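Local coordinates for AB hydrolase-1 domain-containing protein (Parabacteroides distasonis, PDB 4Q34) that is probably an esterase of the alpha/beta-hydrolase family, expected to cleave ester bonds, although its natural substrate is not evident from the structure, at the interface of chains A and B. Residues are numbered along the deposited sequence; one frame, centred on the assembly and turned at random. Chains: chain A/B, Uncharacterized protein.

The interface of chains A and B. Residues chain A 95, 103, 146, 148; chain B 95, 103, 146, 148.
A:Ile148 and B:Ile148 meet tip to tip near the two-fold axis that relates the chains, their CD1 methyls 3.7 Å apart. The pair illustrates how a symmetric interface can be built from self-complementary apolar contact: a residue at the axis touches its own copy, and every contact farther out occurs twice. The two isoleucines, in loop segments, bury 42 Å² and 46 Å², by far the most in this patch, which hides 154 Å² in all. In each, CG1 lies beside the backbone N (chi1 -44°) and anti to the carbonyl carbon, while the folded second torsion (chi2 -50°) turns CD1 towards the opposite subunit. The other branch, CG2, works on the flank, where the A:Ile148 side chain crosses that of B:Ile103, a residue of strand 101-103, obliquely: A:Ile148 CG2 lies 4.1 Å from B:Ile103 CG2, a looser contact than the central one, and symmetry repeats it between B:Ile148 and A:Ile103.

Farther from the axis, a proline ring meets a backbone carbonyl. The CG-CD edge of A:Pro146 rests over the face of the B:Gly95 carbonyl, with CD 3.5 Å from the glycine C, and the twin pairing has B:Pro146 over A:Gly95. The same A:Pro146 ring touches its own chain's A:Ile148, CG lying 3.9 Å from CD1, and so flanks the central methyl from the side. An alanine here would lack this ring edge and would probably open a gap above the B:Gly95 carbonyl, leaving the CD1 of A:Ile148 freer to turn.

Across this patch the subunits meet through carbon surfaces and the faces of carbonyls, with no polar pairing, so shape fit is likely to matter more here than directional bonding. The dimer may not be the biological one. On the second flank the fit repeats closely: CG of B:Pro146 sits 3.5 Å from the carbonyl O of A:Gly95.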
loop_
_atom_site.group_PDB
_atom_site.type_symbol
_atom_site.label_atom_id
_atom_site.label_comp_id
_atom_site.label_asym_id
_atom_site.label_seq_id
_atom_site.Cartn_x
_atom_site.Cartn_y
_atom_site.Cartn_z
ATOM N N GLY A 95 -5.913 -4.498 3.890
ATOM C CA GLY A 95 -7.255 -4.187 4.420
ATOM C C GLY A 95 -8.255 -5.301 4.438
ATOM O O GLY A 95 -9.293 -5.159 5.052
ATOM N N ILE A 103 -16.246 1.874 10.095
ATOM C CA ILE A 103 -15.212 2.870 10.099
ATOM C C ILE A 103 -15.920 4.217 9.943
ATOM O O ILE A 103 -16.728 4.374 9.053
ATOM C CB ILE A 103 -14.280 2.688 8.891
ATOM C CG1 ILE A 103 -13.625 1.301 8.859
ATOM C CG2 ILE A 103 -13.213 3.775 8.878
ATOM C CD1 ILE A 103 -12.764 1.012 10.024
ATOM N N PRO A 146 -7.036 3.616 8.230
ATOM C CA PRO A 146 -7.750 2.960 9.304
ATOM C C PRO A 146 -7.493 1.458 9.416
ATOM O O PRO A 146 -6.996 0.831 8.481
ATOM C CB PRO A 146 -9.216 3.264 8.984
ATOM C CG PRO A 146 -9.216 3.343 7.470
ATOM C CD PRO A 146 -7.934 4.008 7.123
ATOM N N ILE A 148 -9.045 -2.096 9.564
ATOM C CA ILE A 148 -10.263 -2.699 9.034
ATOM C C ILE A 148 -10.587 -3.932 9.873
ATOM O O ILE A 148 -10.477 -5.096 9.444
ATOM C CB ILE A 148 -10.149 -3.014 7.518
ATOM C CG1 ILE A 148 -9.492 -1.847 6.745
ATOM C CG2 ILE A 148 -11.513 -3.328 6.939
ATOM C CD1 ILE A 148 -10.092 -0.479 7.011
ATOM N N GLY B 95 -6.849 4.221 2.368
ATOM C CA GLY B 95 -8.077 3.854 3.099
ATOM C C GLY B 95 -8.742 4.932 3.897
ATOM O O GLY B 95 -9.858 4.743 4.339
ATOM N N ILE B 103 -17.850 -2.614 6.626
ATOM C CA ILE B 103 -17.186 -3.573 5.789
ATOM C C ILE B 103 -17.448 -4.941 6.421
ATOM O O ILE B 103 -17.233 -5.111 7.603
ATOM C CB ILE B 103 -15.667 -3.338 5.795
ATOM C CG1 ILE B 103 -15.290 -1.928 5.321
ATOM C CG2 ILE B 103 -14.967 -4.386 4.941
ATOM C CD1 ILE B 103 -15.694 -1.629 3.932
ATOM N N PRO B 146 -10.682 -4.001 0.458
ATOM C CA PRO B 146 -11.991 -3.389 0.377
ATOM C C PRO B 146 -11.974 -1.880 0.131
ATOM O O PRO B 146 -10.953 -1.221 0.321
ATOM C CB PRO B 146 -12.623 -3.738 1.726
ATOM C CG PRO B 146 -11.424 -3.791 2.652
ATOM C CD PRO B 146 -10.343 -4.404 1.840
ATOM N N ILE B 148 -13.165 1.614 1.328
ATOM C CA ILE B 148 -13.512 2.183 2.626
ATOM C C ILE B 148 -14.416 3.389 2.388
ATOM O O ILE B 148 -14.051 4.564 2.585
ATOM C CB ILE B 148 -12.255 2.527 3.470
ATOM C CG1 ILE B 148 -11.202 1.398 3.403
ATOM C CG2 ILE B 148 -12.642 2.804 4.907
ATOM C CD1 ILE B 148 -11.731 0.006 3.691
#